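Long-range contacts in chitinase (Jonesia denitrificans, PDB 5VG0), which probably acts in chitin breakdown, this chain being its copper-binding lytic polysaccharide monooxygenase domain with a histidine brace: residues L91-D96 / T109-P114; W83-D88 / H118-R123. All blocks are in the same frame, centred on the assembly; numbering follows the deposited sequence.

Contact 1: L91-D96 / T109-P114; sequences LHQTFD and TLTDLP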
# COMPACT_ATOMS: atom_id res chain seq x y z
N LEU A 91 -4.97 -12.14 -4.93
CA LEU A 91 -3.55 -12.02 -5.17
C LEU A 91 -3.27 -11.94 -6.67
O LEU A 91 -3.74 -12.77 -7.45
CB LEU A 91 -2.83 -13.21 -4.56
CG LEU A 91 -1.31 -13.21 -4.66
CD1 LEU A 91 -0.68 -12.04 -3.91
CD2 LEU A 91 -0.74 -14.53 -4.15
N HIS A 92 -2.49 -10.94 -7.05
CA HIS A 92 -2.19 -10.66 -8.44
C HIS A 92 -0.73 -10.92 -8.79
O HIS A 92 -0.45 -11.60 -9.78
CB HIS A 92 -2.55 -9.19 -8.71
CG HIS A 92 -2.43 -8.80 -10.13
ND1 HIS A 92 -3.36 -9.14 -11.08
CD2 HIS A 92 -1.48 -8.07 -10.77
CE1 HIS A 92 -3.00 -8.66 -12.25
NE2 HIS A 92 -1.85 -8.02 -12.09
N GLN A 93 0.21 -10.42 -7.99
CA GLN A 93 1.64 -10.60 -8.23
C GLN A 93 2.37 -10.65 -6.90
O GLN A 93 2.00 -9.96 -5.96
CB GLN A 93 2.26 -9.45 -9.03
CG GLN A 93 2.05 -9.56 -10.51
CD GLN A 93 2.56 -8.35 -11.27
OE1 GLN A 93 1.78 -7.62 -11.83
NE2 GLN A 93 3.86 -8.14 -11.28
N THR A 94 3.46 -11.41 -6.88
CA THR A 94 4.34 -11.52 -5.73
C THR A 94 5.77 -11.25 -6.19
O THR A 94 6.18 -11.72 -7.25
CB THR A 94 4.27 -12.94 -5.15
OG1 THR A 94 2.92 -13.22 -4.79
CG2 THR A 94 5.15 -13.11 -3.92
N PHE A 95 6.51 -10.50 -5.39
CA PHE A 95 7.94 -10.29 -5.60
C PHE A 95 8.67 -10.84 -4.39
O PHE A 95 8.36 -10.48 -3.26
CB PHE A 95 8.27 -8.81 -5.75
CG PHE A 95 7.71 -8.19 -6.99
CD1 PHE A 95 6.39 -7.79 -7.04
CD2 PHE A 95 8.50 -8.02 -8.10
CE1 PHE A 95 5.88 -7.20 -8.18
CE2 PHE A 95 7.99 -7.43 -9.24
CZ PHE A 95 6.68 -7.03 -9.28
N ASP A 96 9.66 -11.69 -4.63
CA ASP A 96 10.41 -12.36 -3.57
C ASP A 96 11.70 -11.58 -3.32
O ASP A 96 12.53 -11.44 -4.22
CB ASP A 96 10.71 -13.79 -4.03
CG ASP A 96 11.36 -14.63 -2.99
OD1 ASP A 96 11.55 -14.19 -1.84
OD2 ASP A 96 11.66 -15.79 -3.36
N THR A 109 7.08 -3.18 -11.12
CA THR A 109 6.20 -3.05 -12.27
C THR A 109 5.08 -4.08 -12.17
O THR A 109 5.34 -5.28 -12.18
CB THR A 109 6.96 -3.23 -13.58
OG1 THR A 109 8.02 -2.28 -13.62
CG2 THR A 109 6.04 -3.02 -14.77
N LEU A 110 3.85 -3.60 -12.08
CA LEU A 110 2.68 -4.45 -12.13
C LEU A 110 2.18 -4.47 -13.57
O LEU A 110 2.21 -3.44 -14.26
CB LEU A 110 1.57 -3.90 -11.23
CG LEU A 110 1.91 -3.80 -9.75
CD1 LEU A 110 0.68 -3.40 -8.96
CD2 LEU A 110 2.50 -5.08 -9.21
N THR A 111 1.72 -5.63 -14.02
CA THR A 111 1.21 -5.78 -15.38
C THR A 111 -0.15 -6.47 -15.35
O THR A 111 -0.54 -7.07 -14.35
CB THR A 111 2.16 -6.58 -16.31
OG1 THR A 111 2.12 -7.97 -15.98
CG2 THR A 111 3.56 -6.05 -16.28
N ASP A 112 -0.87 -6.38 -16.46
CA ASP A 112 -2.13 -7.10 -16.61
C ASP A 112 -3.14 -6.70 -15.54
O ASP A 112 -3.90 -7.53 -15.05
CB ASP A 112 -1.92 -8.62 -16.64
CG ASP A 112 -3.16 -9.40 -16.99
OD1 ASP A 112 -3.99 -8.90 -17.77
OD2 ASP A 112 -3.28 -10.53 -16.51
N LEU A 113 -3.18 -5.41 -15.21
CA LEU A 113 -4.22 -4.93 -14.32
C LEU A 113 -5.54 -4.80 -15.08
O LEU A 113 -5.56 -4.32 -16.21
CB LEU A 113 -3.84 -3.58 -13.74
CG LEU A 113 -2.62 -3.59 -12.82
CD1 LEU A 113 -2.22 -2.18 -12.46
CD2 LEU A 113 -2.86 -4.40 -11.58
N PRO A 114 -6.65 -5.21 -14.48
CA PRO A 114 -7.94 -5.12 -15.16
C PRO A 114 -8.37 -3.67 -15.31
O PRO A 114 -8.10 -2.82 -14.46
CB PRO A 114 -8.89 -5.88 -14.23
CG PRO A 114 -8.27 -5.71 -12.88
CD PRO A 114 -6.79 -5.73 -13.11

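Contact 2: W83-D88 / H118-R123; sequences WEYFVD and HTILAR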
# COMPACT_ATOMS: atom_id res chain seq x y z
N TRP A 83 6.80 -9.12 -1.24
CA TRP A 83 5.87 -8.03 -1.51
C TRP A 83 4.72 -8.65 -2.28
O TRP A 83 4.93 -9.23 -3.35
CB TRP A 83 6.55 -6.96 -2.37
CG TRP A 83 7.87 -6.48 -1.87
CD1 TRP A 83 9.09 -7.05 -2.09
CD2 TRP A 83 8.10 -5.34 -1.06
NE1 TRP A 83 10.06 -6.33 -1.47
CE2 TRP A 83 9.48 -5.27 -0.82
CE3 TRP A 83 7.27 -4.36 -0.51
CZ2 TRP A 83 10.05 -4.26 -0.06
CZ3 TRP A 83 7.83 -3.36 0.24
CH2 TRP A 83 9.20 -3.32 0.47
N GLU A 84 3.51 -8.56 -1.75
CA GLU A 84 2.34 -9.15 -2.37
C GLU A 84 1.40 -8.04 -2.80
O GLU A 84 1.11 -7.13 -2.04
CB GLU A 84 1.61 -10.07 -1.40
CG GLU A 84 2.41 -11.31 -1.02
CD GLU A 84 1.73 -12.12 0.04
OE1 GLU A 84 1.50 -11.59 1.13
OE2 GLU A 84 1.39 -13.29 -0.26
N TYR A 85 0.92 -8.13 -4.03
CA TYR A 85 -0.01 -7.16 -4.59
C TYR A 85 -1.32 -7.85 -4.92
O TYR A 85 -1.34 -8.82 -5.68
CB TYR A 85 0.57 -6.50 -5.83
CG TYR A 85 1.80 -5.69 -5.52
CD1 TYR A 85 1.69 -4.39 -5.11
CD2 TYR A 85 3.06 -6.23 -5.60
CE1 TYR A 85 2.79 -3.63 -4.80
CE2 TYR A 85 4.19 -5.46 -5.29
CZ TYR A 85 4.04 -4.16 -4.89
OH TYR A 85 5.11 -3.36 -4.58
N PHE A 86 -2.39 -7.34 -4.34
CA PHE A 86 -3.74 -7.85 -4.52
C PHE A 86 -4.54 -6.83 -5.32
O PHE A 86 -4.35 -5.63 -5.17
CB PHE A 86 -4.45 -8.03 -3.16
CG PHE A 86 -3.81 -9.02 -2.24
CD1 PHE A 86 -2.67 -8.70 -1.52
CD2 PHE A 86 -4.36 -10.28 -2.08
CE1 PHE A 86 -2.09 -9.63 -0.68
CE2 PHE A 86 -3.78 -11.19 -1.24
CZ PHE A 86 -2.64 -10.87 -0.54
N VAL A 87 -5.44 -7.31 -6.17
CA VAL A 87 -6.38 -6.45 -6.87
C VAL A 87 -7.76 -6.85 -6.38
O VAL A 87 -8.18 -8.00 -6.54
CB VAL A 87 -6.25 -6.58 -8.39
CG1 VAL A 87 -7.34 -5.78 -9.10
CG2 VAL A 87 -4.85 -6.17 -8.81
N ASP A 88 -8.45 -5.92 -5.73
CA ASP A 88 -9.78 -6.17 -5.17
C ASP A 88 -9.78 -7.43 -4.30
O ASP A 88 -10.71 -8.23 -4.33
CB ASP A 88 -10.83 -6.25 -6.26
CG ASP A 88 -10.83 -5.05 -7.16
OD1 ASP A 88 -10.61 -3.91 -6.70
OD2 ASP A 88 -11.06 -5.26 -8.36
N HIS A 118 -10.49 -0.01 -9.47
CA HIS A 118 -10.03 -1.10 -8.61
C HIS A 118 -9.26 -0.53 -7.44
O HIS A 118 -8.80 0.61 -7.46
CB HIS A 118 -9.12 -2.05 -9.39
CG HIS A 118 -9.82 -2.64 -10.55
ND1 HIS A 118 -10.70 -3.69 -10.41
CD2 HIS A 118 -9.85 -2.28 -11.85
CE1 HIS A 118 -11.23 -3.96 -11.59
NE2 HIS A 118 -10.74 -3.12 -12.48
N THR A 119 -9.11 -1.35 -6.43
CA THR A 119 -8.24 -1.04 -5.29
C THR A 119 -7.12 -2.07 -5.25
O THR A 119 -7.39 -3.27 -5.17
CB THR A 119 -9.01 -1.00 -3.98
OG1 THR A 119 -10.02 0.02 -4.07
CG2 THR A 119 -8.09 -0.67 -2.81
N ILE A 120 -5.89 -1.60 -5.32
CA ILE A 120 -4.72 -2.45 -5.17
C ILE A 120 -4.31 -2.42 -3.71
O ILE A 120 -4.18 -1.35 -3.13
CB ILE A 120 -3.56 -1.94 -6.04
CG1 ILE A 120 -3.96 -1.88 -7.51
CG2 ILE A 120 -2.32 -2.81 -5.85
CD1 ILE A 120 -2.96 -1.22 -8.40
N LEU A 121 -4.12 -3.59 -3.10
CA LEU A 121 -3.52 -3.69 -1.78
C LEU A 121 -2.10 -4.22 -1.94
O LEU A 121 -1.90 -5.29 -2.53
CB LEU A 121 -4.32 -4.63 -0.88
CG LEU A 121 -3.65 -4.98 0.47
CD1 LEU A 121 -3.56 -3.75 1.36
CD2 LEU A 121 -4.37 -6.12 1.15
N ALA A 122 -1.15 -3.47 -1.42
CA ALA A 122 0.23 -3.89 -1.34
C ALA A 122 0.50 -4.30 0.10
O ALA A 122 0.29 -3.51 1.01
CB ALA A 122 1.16 -2.76 -1.78
N ARG A 123 0.98 -5.52 0.27
CA ARG A 123 1.30 -6.09 1.57
C ARG A 123 2.79 -6.39 1.59
O ARG A 123 3.26 -7.23 0.82
CB ARG A 123 0.45 -7.33 1.80
CG ARG A 123 0.52 -7.91 3.16
CD ARG A 123 -0.65 -8.88 3.38
NE ARG A 123 -0.42 -10.16 2.73
CZ ARG A 123 -1.22 -11.21 2.85
NH1 ARG A 123 -2.36 -11.12 3.52
NH2 ARG A 123 -0.89 -12.35 2.28

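Contact 1: L91-D96 / T109-P114
A classic beta bulge at His92 and Gln93, both opposite Tyr85 of strand 80-87, turns two successive side chains of one sheet of the monooxygenase domain toward the end of strand 105-110 in the other sheet. With CG anti to the backbone N (chi1 -174°), the His92 ring is carried toward 111-113, where NE2 donates to Thr111 O at 2.8 Å, the acceptor lying in the ring plane and the N-H pointing nearly straight at it (167°). Leu113 CD2 makes an off-centre CH-pi contact, 4.2 Å from the centroid of the His92 ring. Gln93, extended beyond CG, presents its amide to the backbone of 109-111 much as a neighbouring strand would: OE1 accepts from Thr111 N at 3.0 Å on an in-plane lone pair, and NE2 gives a weak bond to Thr109 O at 3.3 Å. Leu110 CD2 packs 3.7 Å from Gln93 OE1 and also reaches Phe95 CE1 at the ring's edge. Phe95 CZ, 3.6 Å from Thr109 O, completes the row, and its ring stacks on His108. Side chains of the bulged strand thus satisfy main-chain polar groups where strand 105-110 gives way to loop, and the firm bond at OE1 and the weak one at NE2 together favour this rotation of the Gln93 amide.

Contact 2: W83-D88 / H118-R123
Strands 83-87 and 118-123 pair antiparallel within the larger sheet of the immunoglobulin-like beta-sandwich of this monooxygenase domain. Main-chain bonds join the hydrogen-bonded pairs Glu84-Arg123 and Phe86-Leu121, with Phe86 N 2.8 Å from Leu121 O; beyond the strand, Asp88 N still bonds Thr119 O. Apolar packing divides between two faces. On one, Tyr85 CE1 lies 3.5 Å from Ala122 CB, while Tyr85 OH bonds His108 and Trp72; on the other, Phe86 CD1 lies 4.1 Å from Leu121 CD2, the two side chains side by side and pointing the same way. A salt bridge shares that second face: Arg123 bends at chi3 (78°), and its NE and NH2 both donate to Glu84 OE1 from one face of the carboxylate plane, NH2 at 2.8 Å. Phe86 CZ sits 3.6 Å above the centre of the guanidinium, the two planes 74° apart. An alanine in place of Arg123 would probably leave the Glu84 carboxylate without its charged mate and open a gap beside the Phe86 ring edge. At the far end the Asp88 carboxylate has two partners: OD1 accepts from Thr119 N at 3.0 Å, and the syn lone pair of OD2 accepts a hydrogen bond from His118 ND1 at 2.6 Å.

Strand 80-87 connects the two contacts, whose centres are 8 Å apart. It pairs with strand 118-126 in contact 2 and, along its other edge, with strand 90-96, which carries contact 1 across to the smaller sheet; in sequence, contact 1 is nested inside the loop that contact 2 closes. At the bulge, Tyr85 O is 2.8 Å from His92 N, and Tyr85 N is 2.9 Å from Gln93 O. Side chains continue the join, with Phe95 CD1 3.7 Å from Tyr85 CE2. Contact 1 lies away from the copper site. Contact 2 comes nearer through Trp83, whose side chain is about 8 Å from that of the copper ligand His78 and about 10 Å from the bound copper.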